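Local coordinates for protein DyP2 (Amycolatopsis sp. ATCC 39116, PDB 4G2C) that is a haem-dependent dye-decolourising peroxidase from a lignin-reactive bacterium, a multifunctional oxidoreductase that also binds manganese(II), at residues I58-R64 and R375-T379; R64-T68 and E199-G203; L51-N57 and M91-H97. One frame throughout, in Å; residues are numbered along the deposited sequence.

Contact 1 of 3, residues I58-R64 and R375-T379; sequences ILKAHVR and RRGQT. With HEM (protoporphyrin IX containing Fe), chain C; ACT (acetate ion), chain X; ACT (acetate ion), chain O; ACT (acetate ion), chain L.
Two arginines, Arg64 and Arg376, each bond to the backbone of the other's segment. Arg64 NE donates to Arg376 O at 3.0 Å, and Arg64 NH2 to Gly377 O at 3.1 Å. Both bonds are clearly bent, and the NE donor stands well above the plane of the Arg376 carbonyl. CG of Arg64 sits between the backbone N and the carbonyl carbon (chi1 58°), and from there the chain runs extended to NE, bringing the guanidinium to the carbonyls of Arg376 and Gly377. NH1 folds back onto His62 O of its own loop, while an acetate lies along the guanidinium edge, so the group is held on several sides.

In return, the Arg376 chain bends at chi2 (-77°) and lays its guanidinium against Ala61, whose CB is 3.4 Å from Arg376 CD. Arg376 NH2 then bonds Ile58 O at 2.8 Å, while NE is taken by Asn57 O, one residue earlier in the same loop. A second acetate shares the same face as Ala61 and accepts from Ala61 N. Further along, Gln378 NE2 makes a nearly straight bond to Arg64 O at 3.0 Å, approaching from above that carbonyl's plane.

Arg375 leaves the strand away from the loop, and its guanidinium reaches the haem. Haem C4D lies over one face of that guanidinium, and NH2 meets propionate oxygen O2A at 2.6 Å. The loop leading into strand 66-74 is thus joined to strand 374-380, whose Arg375 belongs to the haem pocket of this dye-decolourising peroxidase.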
loop_
_atom_site.group_PDB
_atom_site.type_symbol
_atom_site.label_atom_id
_atom_site.label_comp_id
_atom_site.label_asym_id
_atom_site.label_seq_id
_atom_site.Cartn_x
_atom_site.Cartn_y
_atom_site.Cartn_z
ATOM N N ILE A 58 9.753 5.710 -3.761
ATOM C CA ILE A 58 9.857 4.325 -4.184
ATOM C C ILE A 58 10.656 3.488 -3.179
ATOM O O ILE A 58 10.100 2.619 -2.527
ATOM C CB ILE A 58 10.415 4.194 -5.625
ATOM C CG1 ILE A 58 9.452 4.842 -6.633
ATOM C CG2 ILE A 58 10.611 2.730 -5.982
ATOM C CD1 ILE A 58 10.063 5.120 -8.027
ATOM N N LEU A 59 11.950 3.757 -3.053
ATOM C CA LEU A 59 12.785 3.040 -2.082
ATOM C C LEU A 59 12.470 3.458 -0.632
ATOM O O LEU A 59 12.802 2.751 0.321
ATOM C CB LEU A 59 14.278 3.239 -2.380
ATOM C CG LEU A 59 14.931 2.627 -3.623
ATOM C CD1 LEU A 59 16.368 3.085 -3.734
ATOM C CD2 LEU A 59 14.877 1.081 -3.633
ATOM N N LYS A 60 11.821 4.604 -0.481
ATOM C CA LYS A 60 11.486 5.148 0.832
ATOM C C LYS A 60 10.270 6.057 0.669
ATOM O O LYS A 60 10.304 6.981 -0.133
ATOM C CB LYS A 60 12.663 5.979 1.338
ATOM C CG LYS A 60 12.376 6.814 2.581
ATOM C CD LYS A 60 12.842 6.081 3.790
ATOM C CE LYS A 60 12.510 6.811 5.066
ATOM N NZ LYS A 60 12.367 5.803 6.146
ATOM N N ALA A 61 9.200 5.806 1.416
ATOM C CA ALA A 61 7.965 6.576 1.246
ATOM C C ALA A 61 8.188 8.091 1.382
ATOM O O ALA A 61 9.072 8.524 2.101
ATOM C CB ALA A 61 6.901 6.105 2.239
ATOM N N HIS A 62 7.397 8.899 0.686
ATOM C CA HIS A 62 7.485 10.344 0.864
ATOM C C HIS A 62 6.316 10.781 1.739
ATOM O O HIS A 62 5.220 10.233 1.630
ATOM C CB HIS A 62 7.463 11.062 -0.485
ATOM C CG HIS A 62 7.963 12.477 -0.438
ATOM N ND1 HIS A 62 7.253 13.503 0.151
ATOM C CD2 HIS A 62 9.098 13.037 -0.924
ATOM C CE1 HIS A 62 7.929 14.631 0.029
ATOM N NE2 HIS A 62 9.053 14.374 -0.613
ATOM N N VAL A 63 6.564 11.726 2.637
ATOM C CA VAL A 63 5.494 12.307 3.436
ATOM C C VAL A 63 4.480 12.870 2.464
ATOM O O VAL A 63 4.849 13.552 1.505
ATOM C CB VAL A 63 6.018 13.459 4.341
ATOM C CG1 VAL A 63 6.492 14.644 3.481
ATOM C CG2 VAL A 63 4.949 13.901 5.342
ATOM N N ARG A 64 3.209 12.586 2.712
ATOM C CA ARG A 64 2.151 12.959 1.788
ATOM C C ARG A 64 0.816 13.084 2.519
ATOM O O ARG A 64 -0.213 12.608 2.033
ATOM C CB ARG A 64 2.053 11.913 0.662
ATOM C CG ARG A 64 1.780 10.504 1.179
ATOM C CD ARG A 64 2.256 9.410 0.222
ATOM N NE ARG A 64 1.946 8.099 0.789
ATOM C CZ ARG A 64 2.624 7.551 1.794
ATOM N NH1 ARG A 64 3.662 8.196 2.310
ATOM N NH2 ARG A 64 2.267 6.366 2.283
ATOM N N ARG A 375 4.067 -0.468 0.270
ATOM C CA ARG A 375 2.763 0.184 0.272
ATOM C C ARG A 375 2.958 1.680 0.512
ATOM O O ARG A 375 3.732 2.081 1.390
ATOM C CB ARG A 375 1.864 -0.419 1.354
ATOM C CG ARG A 375 1.548 -1.922 1.180
ATOM C CD ARG A 375 0.676 -2.470 2.352
ATOM N NE ARG A 375 1.465 -2.531 3.586
ATOM C CZ ARG A 375 1.063 -2.126 4.785
ATOM N NH1 ARG A 375 -0.167 -1.636 4.968
ATOM N NH2 ARG A 375 1.906 -2.222 5.809
ATOM N N ARG A 376 2.256 2.501 -0.265
ATOM C CA ARG A 376 2.397 3.953 -0.177
ATOM C C ARG A 376 1.039 4.637 -0.244
ATOM O O ARG A 376 0.922 5.724 -0.809
ATOM C CB ARG A 376 3.255 4.461 -1.342
ATOM C CG ARG A 376 4.620 3.800 -1.449
ATOM C CD ARG A 376 5.577 4.360 -0.404
ATOM N NE ARG A 376 6.922 3.827 -0.587
ATOM C CZ ARG A 376 7.464 2.870 0.165
ATOM N NH1 ARG A 376 6.773 2.347 1.174
ATOM N NH2 ARG A 376 8.699 2.441 -0.089
ATOM N N GLY A 377 0.015 4.000 0.322
ATOM C CA GLY A 377 -1.348 4.491 0.223
ATOM C C GLY A 377 -1.618 5.721 1.064
ATOM O O GLY A 377 -0.814 6.102 1.913
ATOM N N GLN A 378 -2.750 6.369 0.812
ATOM C CA GLN A 378 -3.188 7.462 1.671
ATOM C C GLN A 378 -4.700 7.412 1.783
ATOM O O GLN A 378 -5.388 7.084 0.805
ATOM C CB GLN A 378 -2.709 8.818 1.137
ATOM C CG GLN A 378 -2.983 10.019 2.049
ATOM C CD GLN A 378 -2.487 9.826 3.469
ATOM O OE1 GLN A 378 -3.089 9.090 4.247
ATOM N NE2 GLN A 378 -1.391 10.492 3.815
ATOM N N THR A 379 -5.213 7.682 2.984
ATOM C CA THR A 379 -6.665 7.736 3.182
ATOM C C THR A 379 -7.326 8.904 2.439
ATOM O O THR A 379 -6.697 9.927 2.158
ATOM C CB THR A 379 -7.026 7.851 4.675
ATOM O OG1 THR A 379 -6.175 8.822 5.306
ATOM C CG2 THR A 379 -6.856 6.503 5.367
HETATM C CHA HEM C . -1.176 -4.174 6.711
HETATM C CHB HEM C . -5.596 -2.161 6.512
HETATM C CHC HEM C . -5.762 -2.857 1.707
HETATM C CHD HEM C . -1.751 -5.544 2.046
HETATM C C1A HEM C . -2.347 -3.554 7.077
HETATM C C2A HEM C . -2.677 -3.113 8.416
HETATM C C3A HEM C . -3.893 -2.556 8.352
HETATM C C4A HEM C . -4.369 -2.622 6.981
HETATM C CMA HEM C . -4.675 -1.940 9.525
HETATM C CAA HEM C . -1.761 -3.273 9.662
HETATM C CBA HEM C . -0.768 -2.108 9.715
HETATM C CGA HEM C . 0.467 -2.376 8.885
HETATM O O1A HEM C . 1.129 -3.413 9.072
HETATM O O2A HEM C . 0.810 -1.547 8.017
HETATM C C1B HEM C . -6.054 -2.169 5.203
HETATM C C2B HEM C . -7.314 -1.631 4.693
HETATM C C3B HEM C . -7.340 -1.832 3.360
HETATM C C4B HEM C . -6.107 -2.478 2.979
HETATM C CMB HEM C . -8.418 -0.976 5.560
HETATM C CAB HEM C . -8.426 -1.444 2.332
HETATM C CBB HEM C . -9.322 -0.493 2.606
HETATM C C1C HEM C . -4.729 -3.714 1.397
HETATM C C2C HEM C . -4.523 -4.372 0.117
HETATM C C3C HEM C . -3.399 -5.101 0.215
HETATM C C4C HEM C . -2.872 -4.929 1.554
HETATM C CMC HEM C . -5.424 -4.216 -1.142
HETATM C CAC HEM C . -2.772 -6.015 -0.865
HETATM C CBC HEM C . -3.500 -6.489 -1.889
HETATM C C1D HEM C . -1.201 -5.380 3.300
HETATM C C2D HEM C . 0.099 -5.866 3.679
HETATM C C3D HEM C . 0.265 -5.415 5.122
HETATM C C4D HEM C . -0.936 -4.728 5.479
HETATM C CMD HEM C . 1.092 -6.649 2.802
HETATM C CAD HEM C . 1.438 -5.669 6.048
HETATM C CBD HEM C . 1.284 -7.121 6.452
HETATM C CGD HEM C . 2.524 -7.422 7.246
HETATM O O1D HEM C . 3.638 -7.230 6.689
HETATM O O2D HEM C . 2.377 -7.801 8.439
HETATM N NA HEM C . -3.384 -3.234 6.232
HETATM N NB HEM C . -5.354 -2.669 4.121
HETATM N NC HEM C . -3.701 -4.079 2.252
HETATM N ND HEM C . -1.770 -4.720 4.383
HETATM FE FE HEM C . -3.701 -3.800 4.315
HETATM C C ACT X . 9.782 2.828 3.802
HETATM O O ACT X . 9.088 3.773 3.362
HETATM O OXT ACT X . 10.019 1.888 2.998
HETATM C CH3 ACT X . 10.297 2.831 5.214
HETATM C C ACT O . -0.442 2.458 3.631
HETATM O O ACT O . 0.813 2.442 3.710
HETATM O OXT ACT O . -0.974 1.825 2.681
HETATM C CH3 ACT O . -1.269 3.214 4.627
HETATM C C ACT L . 4.482 5.398 5.114
HETATM O O ACT L . 4.487 6.646 4.896
HETATM O OXT ACT L . 3.378 4.791 5.017
HETATM C CH3 ACT L . 5.736 4.649 5.476
#

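Contact 2 of 3, residues R64-T68 and E199-G203; sequences RDRLT and ESGLG. With ACT (acetate ion), chain T; ACT (acetate ion), chain L.
The guanidinium of Arg66 has an acetate at its edge, close to its plane, and the CD1 methyl of Leu202 lies obliquely to it, 3.6 Å from NE. The two side chains run side by side on the same face of the sheet. A bend at chi2 (-59°) takes the chain around the acetate, which stays at the guanidinium edge, and NH1 donates to its O at 3.2 Å. On this face too, Thr68 pairs with Ser200.

The backbone ladder beneath is antiparallel. Leu67 and Gly201 form the hydrogen-bonded pair: Gly201 N to Leu67 O is 2.7 Å, and the return bond from Leu67 N to Gly201 O is 3.1 Å. Arg66-Leu202 and Thr68-Ser200 are the non-hydrogen-bonded pairs flanking it. One step on, Gly203 N donates to Asp65 O at 2.9 Å. On the other face, Leu67 packs its CB over the Gly201 backbone, 4.1 Å from Gly201 CA, and its side chain continues to Met406 of strand 402-409.

On the far side of strand 66-74, Asp65 and Arg66 both face Asp172, a classic beta bulge. The pairing joins the central strand 66-74 to its neighbour 193-205 in the antiparallel sheet of the ferredoxin-like alpha+beta domain of the DyP family.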
loop_
_atom_site.group_PDB
_atom_site.type_symbol
_atom_site.label_atom_id
_atom_site.label_comp_id
_atom_site.label_asym_id
_atom_site.label_seq_id
_atom_site.Cartn_x
_atom_site.Cartn_y
_atom_site.Cartn_z
ATOM N N ARG A 64 3.209 12.586 2.712
ATOM C CA ARG A 64 2.151 12.959 1.788
ATOM C C ARG A 64 0.816 13.084 2.519
ATOM O O ARG A 64 -0.213 12.608 2.033
ATOM C CB ARG A 64 2.053 11.913 0.662
ATOM C CG ARG A 64 1.780 10.504 1.179
ATOM C CD ARG A 64 2.256 9.410 0.222
ATOM N NE ARG A 64 1.946 8.099 0.789
ATOM C CZ ARG A 64 2.624 7.551 1.794
ATOM N NH1 ARG A 64 3.662 8.196 2.310
ATOM N NH2 ARG A 64 2.267 6.366 2.283
ATOM N N ASP A 65 0.844 13.726 3.684
ATOM C CA ASP A 65 -0.341 13.844 4.542
ATOM C C ASP A 65 -1.408 14.650 3.822
ATOM O O ASP A 65 -2.591 14.532 4.097
ATOM C CB ASP A 65 0.018 14.513 5.875
ATOM C CG ASP A 65 0.979 13.681 6.710
ATOM O OD1 ASP A 65 0.916 12.428 6.647
ATOM O OD2 ASP A 65 1.798 14.274 7.436
ATOM N N ARG A 66 -0.963 15.490 2.900
ATOM C CA ARG A 66 -1.848 16.148 1.959
ATOM C C ARG A 66 -1.384 15.660 0.615
ATOM O O ARG A 66 -0.210 15.793 0.279
ATOM C CB ARG A 66 -1.709 17.674 2.043
ATOM C CG ARG A 66 -2.344 18.291 3.286
ATOM C CD ARG A 66 -3.830 17.959 3.343
ATOM N NE ARG A 66 -4.558 18.854 4.237
ATOM C CZ ARG A 66 -5.451 19.754 3.832
ATOM N NH1 ARG A 66 -5.746 19.874 2.538
ATOM N NH2 ARG A 66 -6.056 20.531 4.728
ATOM N N LEU A 67 -2.299 15.072 -0.141
ATOM C CA LEU A 67 -1.961 14.497 -1.430
ATOM C C LEU A 67 -3.014 14.837 -2.469
ATOM O O LEU A 67 -4.210 14.637 -2.249
ATOM C CB LEU A 67 -1.831 12.975 -1.312
ATOM C CG LEU A 67 -1.701 12.202 -2.622
ATOM C CD1 LEU A 67 -0.353 12.493 -3.270
ATOM C CD2 LEU A 67 -1.870 10.714 -2.368
ATOM N N THR A 68 -2.554 15.355 -3.600
ATOM C CA THR A 68 -3.406 15.553 -4.764
ATOM C C THR A 68 -3.018 14.535 -5.828
ATOM O O THR A 68 -1.841 14.396 -6.134
ATOM C CB THR A 68 -3.254 16.993 -5.332
ATOM O OG1 THR A 68 -4.111 17.885 -4.607
ATOM C CG2 THR A 68 -3.619 17.038 -6.818
ATOM N N GLU A 199 -8.106 13.011 -7.297
ATOM C CA GLU A 199 -8.455 12.554 -5.951
ATOM C C GLU A 199 -7.626 13.355 -4.949
ATOM O O GLU A 199 -6.564 13.879 -5.290
ATOM C CB GLU A 199 -8.174 11.046 -5.760
ATOM C CG GLU A 199 -8.807 10.106 -6.797
ATOM C CD GLU A 199 -10.292 9.853 -6.568
ATOM O OE1 GLU A 199 -10.818 10.285 -5.518
ATOM O OE2 GLU A 199 -10.937 9.221 -7.445
ATOM N N SER A 200 -8.106 13.448 -3.717
ATOM C CA SER A 200 -7.342 14.099 -2.660
ATOM C C SER A 200 -7.161 13.139 -1.488
ATOM O O SER A 200 -8.119 12.524 -1.009
ATOM C CB SER A 200 -8.023 15.395 -2.200
ATOM O OG SER A 200 -8.360 16.222 -3.318
ATOM N N GLY A 201 -5.917 13.001 -1.042
ATOM C CA GLY A 201 -5.615 12.192 0.116
ATOM C C GLY A 201 -5.434 13.067 1.345
ATOM O O GLY A 201 -4.843 14.145 1.289
ATOM N N LEU A 202 -5.953 12.598 2.466
ATOM C CA LEU A 202 -5.814 13.312 3.727
ATOM C C LEU A 202 -5.400 12.291 4.771
ATOM O O LEU A 202 -6.156 11.353 5.065
ATOM C CB LEU A 202 -7.137 13.972 4.122
ATOM C CG LEU A 202 -7.152 14.666 5.485
ATOM C CD1 LEU A 202 -6.329 15.958 5.450
ATOM C CD2 LEU A 202 -8.586 14.915 5.976
ATOM N N GLY A 203 -4.184 12.443 5.288
ATOM C CA GLY A 203 -3.660 11.503 6.264
ATOM C C GLY A 203 -4.373 11.562 7.601
ATOM O O GLY A 203 -4.750 12.637 8.057
HETATM C C ACT T . -4.720 18.207 -0.494
HETATM O O ACT T . -4.206 19.329 -0.232
HETATM O OXT ACT T . -4.821 17.368 0.446
HETATM C CH3 ACT T . -5.194 17.875 -1.872
HETATM C C ACT L . 4.482 5.398 5.114
HETATM O O ACT L . 4.487 6.646 4.896
HETATM O OXT ACT L . 3.378 4.791 5.017
HETATM C CH3 ACT L . 5.736 4.649 5.476
#

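Contact 3 of 3, residues L51-N57 and M91-H97; sequences LDELQPN and MKSARTH
Asp52 OD1 is gripped twice: Arg95 NE meets it in a salt bridge at 3.0 Å, and a water that bridges to Ser93 OG donates to it. The oxygen lies in the guanidinium plane, but the nitrogen comes from above the carboxylate plane, the two groups being turned 54° apart. Leu51 covers one face of the guanidinium, and Arg95 NH2 goes on to Ala48 O.

The motif here is a helix N-terminus with an N-cap serine: Ser93 OG accepts from Thr96 N in a nearly straight bond of 3.1 Å. With OG between the backbone N and the carbonyl carbon (chi1 59°), the hydroxyl curls back over the turn, while Ser93 CB rests against Asp52 O. Arg95 N, another amide of this first turn, is taken up by Leu51 O from above the plane of that carbonyl, and Ala94 N donates to Leu54 O. Two backbone N-H groups at the start of helix 94-107 therefore find their acceptors in helix 45-53 and the loop that leaves it. The Ala94 methyl fits between Leu51 and Leu54, 3.7 Å from Leu54 CB.

At the other end Pro56 is wedged against Lys92 and His97. Lys92 NZ continues to His62, whose ring stacks on His97. Pro56 CD lies 3.1 Å from Lys92 O, and the Met91 CE methyl rests 3.7 Å from Gln55 CD.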
loop_
_atom_site.group_PDB
_atom_site.type_symbol
_atom_site.label_atom_id
_atom_site.label_comp_id
_atom_site.label_asym_id
_atom_site.label_seq_id
_atom_site.Cartn_x
_atom_site.Cartn_y
_atom_site.Cartn_z
ATOM N N LEU A 51 20.380 6.260 -7.920
ATOM C CA LEU A 51 19.727 7.122 -6.942
ATOM C C LEU A 51 19.479 8.538 -7.448
ATOM O O LEU A 51 18.499 9.170 -7.046
ATOM C CB LEU A 51 20.557 7.197 -5.659
ATOM C CG LEU A 51 20.447 6.019 -4.690
ATOM C CD1 LEU A 51 21.415 6.200 -3.517
ATOM C CD2 LEU A 51 19.017 5.863 -4.193
ATOM N N ASP A 52 20.388 9.036 -8.292
ATOM C CA ASP A 52 20.285 10.379 -8.859
ATOM C C ASP A 52 19.200 10.417 -9.913
ATOM O O ASP A 52 18.678 11.486 -10.234
ATOM C CB ASP A 52 21.610 10.816 -9.513
ATOM C CG ASP A 52 22.684 11.148 -8.496
ATOM O OD1 ASP A 52 22.323 11.591 -7.385
ATOM O OD2 ASP A 52 23.882 10.962 -8.805
ATOM N N GLU A 53 18.869 9.254 -10.462
ATOM C CA GLU A 53 17.898 9.207 -11.553
ATOM C C GLU A 53 16.571 8.556 -11.149
ATOM O O GLU A 53 15.673 8.398 -11.966
ATOM C CB GLU A 53 18.498 8.512 -12.769
ATOM C CG GLU A 53 19.742 9.194 -13.309
ATOM C CD GLU A 53 19.439 10.507 -14.032
ATOM O OE1 GLU A 53 18.273 10.958 -14.019
ATOM O OE2 GLU A 53 20.375 11.095 -14.614
ATOM N N LEU A 54 16.449 8.200 -9.879
ATOM C CA LEU A 54 15.244 7.540 -9.383
ATOM C C LEU A 54 14.290 8.554 -8.780
ATOM O O LEU A 54 14.713 9.448 -8.053
ATOM C CB LEU A 54 15.597 6.504 -8.304
ATOM C CG LEU A 54 14.454 5.548 -7.953
ATOM C CD1 LEU A 54 14.301 4.474 -9.035
ATOM C CD2 LEU A 54 14.636 4.915 -6.578
ATOM N N GLN A 55 12.998 8.383 -9.047
ATOM C CA GLN A 55 11.977 9.166 -8.355
ATOM C C GLN A 55 11.940 8.844 -6.865
ATOM O O GLN A 55 12.253 7.723 -6.464
ATOM C CB GLN A 55 10.584 8.921 -8.946
ATOM C CG GLN A 55 10.385 9.387 -10.382
ATOM C CD GLN A 55 8.943 9.238 -10.799
ATOM O OE1 GLN A 55 8.038 9.585 -10.044
ATOM N NE2 GLN A 55 8.716 8.698 -11.988
ATOM N N PRO A 56 11.552 9.840 -6.042
ATOM C CA PRO A 56 11.230 9.665 -4.621
ATOM C C PRO A 56 10.001 8.762 -4.426
ATOM O O PRO A 56 9.277 8.448 -5.385
ATOM C CB PRO A 56 10.873 11.088 -4.162
ATOM C CG PRO A 56 11.447 12.002 -5.189
ATOM C CD PRO A 56 11.401 11.241 -6.472
ATOM N N ASN A 57 9.777 8.365 -3.176
ATOM C CA ASN A 57 8.591 7.616 -2.763
ATOM C C ASN A 57 8.686 6.120 -3.071
ATOM O O ASN A 57 7.816 5.347 -2.675
ATOM C CB ASN A 57 7.308 8.227 -3.351
ATOM C CG ASN A 57 6.049 7.788 -2.603
ATOM O OD1 ASN A 57 6.060 7.601 -1.379
ATOM N ND2 ASN A 57 4.962 7.616 -3.334
ATOM N N MET A 91 11.153 18.035 -10.618
ATOM C CA MET A 91 11.280 16.797 -9.854
ATOM C C MET A 91 12.619 16.654 -9.144
ATOM O O MET A 91 13.666 16.962 -9.703
ATOM C CB MET A 91 11.015 15.591 -10.762
ATOM C CG MET A 91 9.598 15.580 -11.312
ATOM S SD MET A 91 9.285 14.329 -12.567
ATOM C CE MET A 91 9.417 12.842 -11.561
ATOM N N LYS A 92 12.574 16.182 -7.902
ATOM C CA LYS A 92 13.793 15.866 -7.182
ATOM C C LYS A 92 14.069 14.354 -7.268
ATOM O O LYS A 92 13.167 13.561 -7.564
ATOM C CB LYS A 92 13.676 16.341 -5.735
ATOM C CG LYS A 92 12.593 15.623 -4.943
ATOM C CD LYS A 92 12.384 16.242 -3.568
ATOM C CE LYS A 92 11.437 15.395 -2.727
ATOM N NZ LYS A 92 10.830 16.169 -1.605
ATOM N N SER A 93 15.315 13.956 -7.022
ATOM C CA SER A 93 15.698 12.547 -7.142
ATOM C C SER A 93 15.499 11.805 -5.833
ATOM O O SER A 93 15.366 12.414 -4.769
ATOM C CB SER A 93 17.170 12.436 -7.513
ATOM O OG SER A 93 17.948 13.078 -6.518
ATOM N N ALA A 94 15.511 10.484 -5.911
ATOM C CA ALA A 94 15.527 9.675 -4.707
ATOM C C ALA A 94 16.575 10.203 -3.731
ATOM O O ALA A 94 16.282 10.411 -2.541
ATOM C CB ALA A 94 15.803 8.226 -5.048
ATOM N N ARG A 95 17.794 10.417 -4.224
ATOM C CA ARG A 95 18.879 10.836 -3.334
ATOM C C ARG A 95 18.612 12.182 -2.650
ATOM O O ARG A 95 18.822 12.325 -1.439
ATOM C CB ARG A 95 20.224 10.893 -4.058
ATOM C CG ARG A 95 21.372 11.205 -3.088
ATOM C CD ARG A 95 22.642 11.675 -3.791
ATOM N NE ARG A 95 23.190 10.659 -4.684
ATOM C CZ ARG A 95 23.930 9.630 -4.280
ATOM N NH1 ARG A 95 24.207 9.476 -2.985
ATOM N NH2 ARG A 95 24.385 8.753 -5.172
ATOM N N THR A 96 18.155 13.171 -3.415
ATOM C CA THR A 96 17.796 14.447 -2.799
ATOM C C THR A 96 16.728 14.228 -1.721
ATOM O O THR A 96 16.760 14.854 -0.656
ATOM C CB THR A 96 17.277 15.466 -3.831
ATOM O OG1 THR A 96 18.316 15.770 -4.771
ATOM C CG2 THR A 96 16.842 16.748 -3.135
ATOM N N HIS A 97 15.771 13.349 -1.999
ATOM C CA HIS A 97 14.710 13.107 -1.028
ATOM C C HIS A 97 15.301 12.538 0.262
ATOM O O HIS A 97 14.933 12.943 1.361
ATOM C CB HIS A 97 13.649 12.151 -1.576
ATOM C CG HIS A 97 12.639 11.738 -0.549
ATOM N ND1 HIS A 97 12.078 10.480 -0.517
ATOM C CD2 HIS A 97 12.099 12.417 0.490
ATOM C CE1 HIS A 97 11.238 10.400 0.502
ATOM N NE2 HIS A 97 11.234 11.561 1.129
HETATM O O HOH W 1 20.718 13.841 -7.368
HETATM O O HOH W 2 12.936 8.040 -1.842
#

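Along the chain, 51-57 of contact 3 runs straight into 58-64 of contact 1, and Arg64 then opens contact 2, so one continuous run from helix 45-53 to strand 66-74 supplies one side of all three. The partners come later: 91-97, then 199-203, and last 375-379. Contacts 1 and 2 have centres 11 Å apart and also meet directly, Thr379 OG1 lying 2.5 Å from Leu202 O. Contacts 1 and 3, with centres 14 Å apart, join through His62 with Lys92 and Arg376 with Asn57. Contacts 2 and 3 do not touch. The run therefore connects helix 94-107, the sheet holding strands 66-74 and 193-205, and strand 374-380 beside the haem.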